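Local coordinates for type IV pilus assembly protein PilC (Thermus thermophilus, PDB 2WHN), which probably serves as an essential inner-membrane component of the type IV pilus machine, controlling pilus assembly and disassembly and helping to localise the ATPase PilB, at residues A[21-25]-A[35-39]; A[54-58]-A[68-72]; A[64-69]-A[83-87]. All coordinates share one frame; numbering follows the deposited sequence.

Interaction 1: residues A[21-25]-A[35-39]; sequences QLATM and ALAIL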
loop_
_atom_site.group_PDB
_atom_site.type_symbol
_atom_site.label_atom_id
_atom_site.label_comp_id
_atom_site.label_asym_id
_atom_site.label_seq_id
_atom_site.Cartn_x
_atom_site.Cartn_y
_atom_site.Cartn_z
ATOM N N GLN A 21 -7.871 0.852 -3.585
ATOM C CA GLN A 21 -8.645 1.082 -2.366
ATOM C C GLN A 21 -8.202 2.350 -1.652
ATOM O O GLN A 21 -9.029 3.176 -1.257
ATOM C CB GLN A 21 -8.515 -0.109 -1.419
ATOM C CG GLN A 21 -9.240 -1.363 -1.888
ATOM C CD GLN A 21 -8.881 -2.577 -1.057
ATOM O OE1 GLN A 21 -7.803 -2.640 -0.462
ATOM N NE2 GLN A 21 -9.797 -3.536 -0.983
ATOM N N LEU A 22 -6.895 2.475 -1.446
ATOM C CA LEU A 22 -6.348 3.624 -0.750
ATOM C C LEU A 22 -6.578 4.898 -1.560
ATOM O O LEU A 22 -7.044 5.899 -1.024
ATOM C CB LEU A 22 -4.857 3.417 -0.465
ATOM C CG LEU A 22 -4.151 4.511 0.342
ATOM C CD1 LEU A 22 -4.868 4.766 1.672
ATOM C CD2 LEU A 22 -2.684 4.164 0.570
ATOM N N ALA A 23 -6.291 4.837 -2.860
ATOM C CA ALA A 23 -6.597 5.930 -3.781
ATOM C C ALA A 23 -8.034 6.412 -3.612
ATOM O O ALA A 23 -8.304 7.614 -3.606
ATOM C CB ALA A 23 -6.373 5.481 -5.229
ATOM N N THR A 24 -8.956 5.462 -3.601
ATOM C CA THR A 24 -10.380 5.761 -3.553
ATOM C C THR A 24 -10.738 6.457 -2.242
ATOM O O THR A 24 -11.376 7.506 -2.241
ATOM C CB THR A 24 -11.214 4.476 -3.731
ATOM O OG1 THR A 24 -11.145 4.066 -5.103
ATOM C CG2 THR A 24 -12.676 4.704 -3.344
ATOM N N MET A 25 -10.240 5.929 -1.130
ATOM C CA MET A 25 -10.556 6.518 0.168
ATOM C C MET A 25 -9.891 7.875 0.386
ATOM O O MET A 25 -10.515 8.801 0.894
ATOM C CB MET A 25 -10.242 5.546 1.301
ATOM C CG MET A 25 -11.231 4.401 1.385
ATOM S SD MET A 25 -10.914 3.261 2.737
ATOM C CE MET A 25 -9.545 2.306 2.089
ATOM N N ALA A 35 -8.089 5.271 6.333
ATOM C CA ALA A 35 -8.084 4.383 5.167
ATOM C C ALA A 35 -7.369 3.065 5.457
ATOM O O ALA A 35 -7.852 1.989 5.089
ATOM C CB ALA A 35 -7.447 5.076 3.968
ATOM N N LEU A 36 -6.230 3.150 6.139
ATOM C CA LEU A 36 -5.438 1.964 6.431
ATOM C C LEU A 36 -6.174 0.995 7.356
ATOM O O LEU A 36 -6.096 -0.216 7.171
ATOM C CB LEU A 36 -4.080 2.348 7.027
ATOM C CG LEU A 36 -3.123 3.077 6.079
ATOM C CD1 LEU A 36 -1.914 3.605 6.827
ATOM C CD2 LEU A 36 -2.695 2.172 4.933
ATOM N N ALA A 37 -6.892 1.530 8.340
ATOM C CA ALA A 37 -7.652 0.696 9.267
ATOM C C ALA A 37 -8.760 -0.080 8.560
ATOM O O ALA A 37 -9.057 -1.225 8.913
ATOM C CB ALA A 37 -8.229 1.540 10.395
ATOM N N ILE A 38 -9.382 0.556 7.572
ATOM C CA ILE A 38 -10.418 -0.090 6.772
ATOM C C ILE A 38 -9.793 -1.133 5.856
ATOM O O ILE A 38 -10.312 -2.245 5.722
ATOM C CB ILE A 38 -11.182 0.938 5.913
ATOM C CG1 ILE A 38 -12.102 1.791 6.786
ATOM C CG2 ILE A 38 -11.959 0.241 4.801
ATOM C CD1 ILE A 38 -12.202 3.236 6.329
ATOM N N LEU A 39 -8.662 -0.770 5.255
ATOM C CA LEU A 39 -7.961 -1.633 4.312
ATOM C C LEU A 39 -7.429 -2.890 4.978
ATOM O O LEU A 39 -7.436 -3.966 4.381
ATOM C CB LEU A 39 -6.797 -0.882 3.657
ATOM C CG LEU A 39 -7.200 -0.051 2.448
ATOM C CD1 LEU A 39 -5.981 0.518 1.751
ATOM C CD2 LEU A 39 -8.041 -0.900 1.502
#
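Met25 makes its apolar contacts with three residues of 35-39, using a different part of its side chain for each. CB rests against the methyl of Ala35. The sulfur lies across Ile38, 3.8 Å from both its CG2 and its CD1, so that two branches of the isoleucine both face SD from one side. Beyond SD the chain bends at chi3 (-77°), and this turn carries the methyl CE in over Leu39. Its 3.3 Å approach to Leu39 CG is tighter than usual van der Waals contact. CE also lies 3.5 Å from the carbonyl oxygen of Ala35.

The second apolar group centres on Leu22. With CG anti to the backbone N (chi1 -176°), the isobutyl group swings its CD1 to 3.5 Å from Ala35 CB, another close fit, while Leu22 CB meets Leu39 CD1 at 3.8 Å. The methyl of Ala35 therefore sits between Leu22 and Met25, and the small residue lets the backbones approach, with the CA atoms of Met25 and Ala35 6.0 Å apart.

These contacts join the legs of a helical hairpin in the N-terminal domain. Helix 12-28 and helix 32-39 run roughly antiparallel, with the local axes 9.9 Å apart at closest approach and 138° between their directions. Residues 17-39 are predicted as a transmembrane helix, yet here they fold back on themselves. Leu30, in the turn, packs against both Met25 and Ile38, while Leu22 also meets Leu96 of helix 92-109.

Polar contributions are few. No hydrogen bond crosses between 21-25 and 35-39. The amide end of Gln21 is modelled too near a Leu39 methyl for its placement to be trusted. The carbonyl oxygen of Leu39 is hydrogen-bonded by the hydroxyl of Thr43, farther along the chain.

Interaction 2: residues A[54-58]-A[68-72]; sequences QVRTD and ALSKH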
loop_
_atom_site.group_PDB
_atom_site.type_symbol
_atom_site.label_atom_id
_atom_site.label_comp_id
_atom_site.label_asym_id
_atom_site.label_seq_id
_atom_site.Cartn_x
_atom_site.Cartn_y
_atom_site.Cartn_z
ATOM N N GLN A 54 1.322 -3.886 10.137
ATOM C CA GLN A 54 2.592 -3.334 10.589
ATOM C C GLN A 54 2.794 -1.914 10.058
ATOM O O GLN A 54 3.317 -1.050 10.759
ATOM C CB GLN A 54 3.755 -4.236 10.177
ATOM C CG GLN A 54 5.120 -3.680 10.544
ATOM C CD GLN A 54 5.353 -3.652 12.041
ATOM O OE1 GLN A 54 5.328 -4.691 12.702
ATOM N NE2 GLN A 54 5.578 -2.459 12.586
ATOM N N VAL A 55 2.354 -1.666 8.830
ATOM C CA VAL A 55 2.453 -0.328 8.251
ATOM C C VAL A 55 1.591 0.667 9.019
ATOM O O VAL A 55 2.028 1.781 9.325
ATOM C CB VAL A 55 2.043 -0.312 6.766
ATOM C CG1 VAL A 55 1.956 1.127 6.253
ATOM C CG2 VAL A 55 3.033 -1.119 5.936
ATOM N N ARG A 56 0.365 0.260 9.330
ATOM C CA ARG A 56 -0.564 1.122 10.054
ATOM C C ARG A 56 -0.085 1.387 11.480
ATOM O O ARG A 56 -0.216 2.495 11.992
ATOM C CB ARG A 56 -1.962 0.500 10.082
ATOM C CG ARG A 56 -2.964 1.278 10.921
ATOM C CD ARG A 56 -4.364 0.718 10.751
ATOM N NE ARG A 56 -5.209 0.981 11.910
ATOM C CZ ARG A 56 -4.997 0.473 13.121
ATOM N NH1 ARG A 56 -3.943 -0.299 13.345
ATOM N NH2 ARG A 56 -5.837 0.748 14.113
ATOM N N THR A 57 0.415 0.344 12.132
ATOM C CA THR A 57 0.997 0.472 13.463
ATOM C C THR A 57 2.140 1.479 13.457
ATOM O O THR A 57 2.225 2.340 14.329
ATOM C CB THR A 57 1.536 -0.877 13.958
ATOM O OG1 THR A 57 0.500 -1.862 13.868
ATOM C CG2 THR A 57 2.010 -0.773 15.407
ATOM N N ASP A 58 3.035 1.341 12.483
ATOM C CA ASP A 58 4.186 2.224 12.360
ATOM C C ASP A 58 3.751 3.672 12.182
ATOM O O ASP A 58 4.277 4.565 12.845
ATOM C CB ASP A 58 5.072 1.793 11.188
ATOM C CG ASP A 58 5.882 0.544 11.498
ATOM O OD1 ASP A 58 5.858 0.097 12.665
ATOM O OD2 ASP A 58 6.550 0.017 10.582
ATOM N N ALA A 68 7.438 3.507 6.494
ATOM C CA ALA A 68 6.694 2.302 6.850
ATOM C C ALA A 68 6.606 1.336 5.666
ATOM O O ALA A 68 6.825 0.133 5.819
ATOM C CB ALA A 68 5.307 2.654 7.366
ATOM N N LEU A 69 6.330 1.872 4.481
ATOM C CA LEU A 69 6.314 1.072 3.256
ATOM C C LEU A 69 7.687 0.487 2.940
ATOM O O LEU A 69 7.798 -0.654 2.483
ATOM C CB LEU A 69 5.836 1.906 2.068
ATOM C CG LEU A 69 4.489 2.623 2.195
ATOM C CD1 LEU A 69 4.187 3.414 0.931
ATOM C CD2 LEU A 69 3.375 1.636 2.496
ATOM N N SER A 70 8.727 1.294 3.122
ATOM C CA SER A 70 10.059 0.926 2.654
ATOM C C SER A 70 10.576 -0.304 3.390
ATOM O O SER A 70 11.582 -0.894 2.996
ATOM C CB SER A 70 11.036 2.091 2.818
ATOM O OG SER A 70 11.364 2.282 4.181
ATOM N N LYS A 71 9.864 -0.702 4.439
ATOM C CA LYS A 71 10.230 -1.881 5.214
ATOM C C LYS A 71 9.848 -3.174 4.503
ATOM O O LYS A 71 10.220 -4.261 4.943
ATOM C CB LYS A 71 9.560 -1.847 6.587
ATOM C CG LYS A 71 10.235 -0.936 7.590
ATOM C CD LYS A 71 9.457 -0.904 8.894
ATOM C CE LYS A 71 10.273 -0.282 10.012
ATOM N NZ LYS A 71 9.585 -0.413 11.326
ATOM N N HIS A 72 9.082 -3.061 3.423
ATOM C CA HIS A 72 8.450 -4.230 2.822
ATOM C C HIS A 72 8.699 -4.325 1.319
ATOM O O HIS A 72 8.447 -3.376 0.574
ATOM C CB HIS A 72 6.951 -4.238 3.128
ATOM C CG HIS A 72 6.637 -4.151 4.591
ATOM N ND1 HIS A 72 6.655 -5.250 5.423
ATOM C CD2 HIS A 72 6.307 -3.093 5.371
ATOM C CE1 HIS A 72 6.351 -4.874 6.652
ATOM N NE2 HIS A 72 6.139 -3.570 6.650
HETATM O O HOH W 1 5.964 -1.105 8.263
#
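Asp58 and Lys71 form a salt bridge between helix 46-60 and the turn that follows helix 65-70, with NZ 3.2 Å from OD2. The extended lysine approaches from the opposite direction and meets the oxygen from above the carboxylate plane, 47° out of it. This closes a helix-loop-helix unit in which the short helix packs back on the longer one.

A water completes the polar layer. It donates to Asp58 OD2 at 2.6 Å and to the carbonyl oxygen of Ala68 at 2.9 Å. Its third link, 3.0 Å to His72 NE2, lies in the ring plane at the edge. Asp58 OD2 is thus gripped by both an ammonium group and a water, which would favour an ionised carboxylate. The other oxygen, OD1, receives a weak bond from Gln54 NE2, 2.6 Å long but bent to 124°, one helical turn earlier.

Below this layer the contact turns apolar. Gln54 CG touches the edge of the His72 ring near its plane, and Val55 CG2 meets the same ring obliquely, 3.9 Å from CD2. Asp58 CB rests on the methyl of Ala68. Val55, with CG1 anti to its amide nitrogen (chi1 171°), places this CG1 3.8 Å from Ala68 CB. The same CG1 also reaches Leu69 CD2, at 4.0 Å.

Interaction 3: residues A[64-69]-A[83-87]; sequences AFSEAL and VRAGE
Val83 meets Phe65 and Leu69 with its two methyl groups. CG1 comes within 3.5 Å of Phe65 CD2, approaching the ring obliquely, and also touches Leu69. The valine and leucine reach toward each other tip to tip, with Leu69 CD1 3.8 Å from Val83 CG2. That same leucine methyl lies over the centre of the Phe65 ring, 4.0 Å above its plane, so Leu69 is packed against both aromatic and valine. Helix 65-70 and helix 77-89 are nearly antiparallel here, at 159°, with their local axes 9.2 Å apart. They are neighbouring helices of an all-helical domain, and the other neighbours of Phe65 include Val55 and Val59 of helix 46-60.

Arg84 lies alongside Ser66: its CD is 3.5 Å from Ser66 OG, which sits near the plane of the guanidinium group, at its edge. NH1 forms a salt bridge to Glu87 OE1 (3.0 Å), approaching nearly along the C-O axis although the acceptor is tilted 29° from the guanidinium plane.

Glu87 brings its carboxylate to the start of helix 65-70, its chain extended beyond CG (chi2 172°). OE2 accepts a bond from the amide of Ser66, modelled as very short and therefore of doubtful length. Ser66 OG lies 3.0 Å from both Glu87 OE1 and OE2, weak contacts between which its single proton is not settled. Since the N-cap residue is Ala64, which has no side-chain acceptor, an acceptor for this helix start comes from another helix. The positive end of the helix, together with Arg84, would probably stabilise a deprotonated Glu87.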
loop_
_atom_site.group_PDB
_atom_site.type_symbol
_atom_site.label_atom_id
_atom_site.label_comp_id
_atom_site.label_asym_id
_atom_site.label_seq_id
_atom_site.Cartn_x
_atom_site.Cartn_y
_atom_site.Cartn_z
ATOM N N ALA A 64 6.891 7.987 9.258
ATOM C CA ALA A 64 6.407 8.426 7.958
ATOM C C ALA A 64 5.837 7.253 7.167
ATOM O O ALA A 64 6.287 6.114 7.316
ATOM C CB ALA A 64 7.523 9.110 7.179
ATOM N N PHE A 65 4.827 7.534 6.347
ATOM C CA PHE A 65 4.160 6.503 5.554
ATOM C C PHE A 65 5.153 5.828 4.609
ATOM O O PHE A 65 5.208 4.597 4.522
ATOM C CB PHE A 65 2.991 7.113 4.764
ATOM C CG PHE A 65 2.176 6.107 3.998
ATOM C CD1 PHE A 65 1.951 4.837 4.507
ATOM C CD2 PHE A 65 1.589 6.454 2.789
ATOM C CE1 PHE A 65 1.177 3.919 3.808
ATOM C CE2 PHE A 65 0.818 5.545 2.084
ATOM C CZ PHE A 65 0.613 4.274 2.591
ATOM N N SER A 66 5.958 6.638 3.929
ATOM C CA SER A 66 6.952 6.124 2.994
ATOM C C SER A 66 7.983 5.221 3.662
ATOM O O SER A 66 8.389 4.212 3.087
ATOM C CB SER A 66 7.651 7.270 2.265
ATOM O OG SER A 66 8.236 8.159 3.189
ATOM N N GLU A 67 8.407 5.571 4.874
ATOM C CA GLU A 67 9.352 4.724 5.601
ATOM C C GLU A 67 8.696 3.426 6.072
ATOM O O GLU A 67 9.317 2.366 6.045
ATOM C CB GLU A 67 9.994 5.457 6.785
ATOM C CG GLU A 67 10.858 4.534 7.651
ATOM C CD GLU A 67 11.719 5.276 8.660
ATOM O OE1 GLU A 67 11.344 6.395 9.064
ATOM O OE2 GLU A 67 12.764 4.723 9.072
ATOM N N ALA A 68 7.438 3.507 6.494
ATOM C CA ALA A 68 6.694 2.302 6.850
ATOM C C ALA A 68 6.606 1.336 5.666
ATOM O O ALA A 68 6.825 0.133 5.819
ATOM C CB ALA A 68 5.307 2.654 7.366
ATOM N N LEU A 69 6.330 1.872 4.481
ATOM C CA LEU A 69 6.314 1.072 3.256
ATOM C C LEU A 69 7.687 0.487 2.940
ATOM O O LEU A 69 7.798 -0.654 2.483
ATOM C CB LEU A 69 5.836 1.906 2.068
ATOM C CG LEU A 69 4.489 2.623 2.195
ATOM C CD1 LEU A 69 4.187 3.414 0.931
ATOM C CD2 LEU A 69 3.375 1.636 2.496
ATOM N N VAL A 83 5.290 7.961 -3.164
ATOM C CA VAL A 83 4.587 8.161 -1.899
ATOM C C VAL A 83 5.281 9.204 -1.035
ATOM O O VAL A 83 4.624 10.037 -0.407
ATOM C CB VAL A 83 4.439 6.838 -1.108
ATOM C CG1 VAL A 83 4.027 7.115 0.339
ATOM C CG2 VAL A 83 3.424 5.934 -1.791
ATOM N N ARG A 84 6.611 9.183 -1.026
ATOM C CA ARG A 84 7.378 10.159 -0.251
ATOM C C ARG A 84 7.151 11.587 -0.744
ATOM O O ARG A 84 7.072 12.524 0.052
ATOM C CB ARG A 84 8.872 9.827 -0.279
ATOM C CG ARG A 84 9.753 10.928 0.290
ATOM C CD ARG A 84 9.471 11.128 1.768
ATOM N NE ARG A 84 10.098 12.338 2.288
ATOM C CZ ARG A 84 9.934 12.788 3.527
ATOM N NH1 ARG A 84 9.160 12.125 4.379
ATOM N NH2 ARG A 84 10.541 13.901 3.912
ATOM N N ALA A 85 7.061 11.756 -2.058
ATOM C CA ALA A 85 6.748 13.066 -2.629
ATOM C C ALA A 85 5.331 13.492 -2.241
ATOM O O ALA A 85 5.080 14.660 -1.954
ATOM C CB ALA A 85 6.904 13.044 -4.144
ATOM N N GLY A 86 4.421 12.525 -2.190
ATOM C CA GLY A 86 3.031 12.790 -1.819
ATOM C C GLY A 86 2.856 13.261 -0.387
ATOM O O GLY A 86 2.031 14.132 -0.110
ATOM N N GLU A 87 3.622 12.678 0.530
ATOM C CA GLU A 87 3.569 13.077 1.938
ATOM C C GLU A 87 3.843 14.562 2.103
ATOM O O GLU A 87 3.263 15.214 2.971
ATOM C CB GLU A 87 4.588 12.292 2.766
ATOM C CG GLU A 87 4.441 10.793 2.690
ATOM C CD GLU A 87 5.586 10.074 3.369
ATOM O OE1 GLU A 87 6.652 10.696 3.558
ATOM O OE2 GLU A 87 5.412 8.893 3.729
#

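In the fold
Following the chain from the N terminus, interaction 1 closes the short turn between helix 12-28 and helix 32-39. After it, helix 46-60 begins a second hairpin, closed by interaction 2 where 68-72 returns to it. Interaction 3 then overlaps interaction 2: 64-69 starts within the loop that interaction 2 closes, shares Ala68 and Leu69 with it, and pairs with helix 77-89 farther on, so helix 65-70 packs between two neighbours. The three contacts also touch. Arg56 packs on Leu36 and Ala37, linking interactions 1 and 2; Leu22 CD2 lies 3.9 Å from Phe65 CZ, bringing interaction 3 against interaction 1. Together they tie helices 12-28, 32-39, 46-60, 65-70 and 77-89 into one bundle.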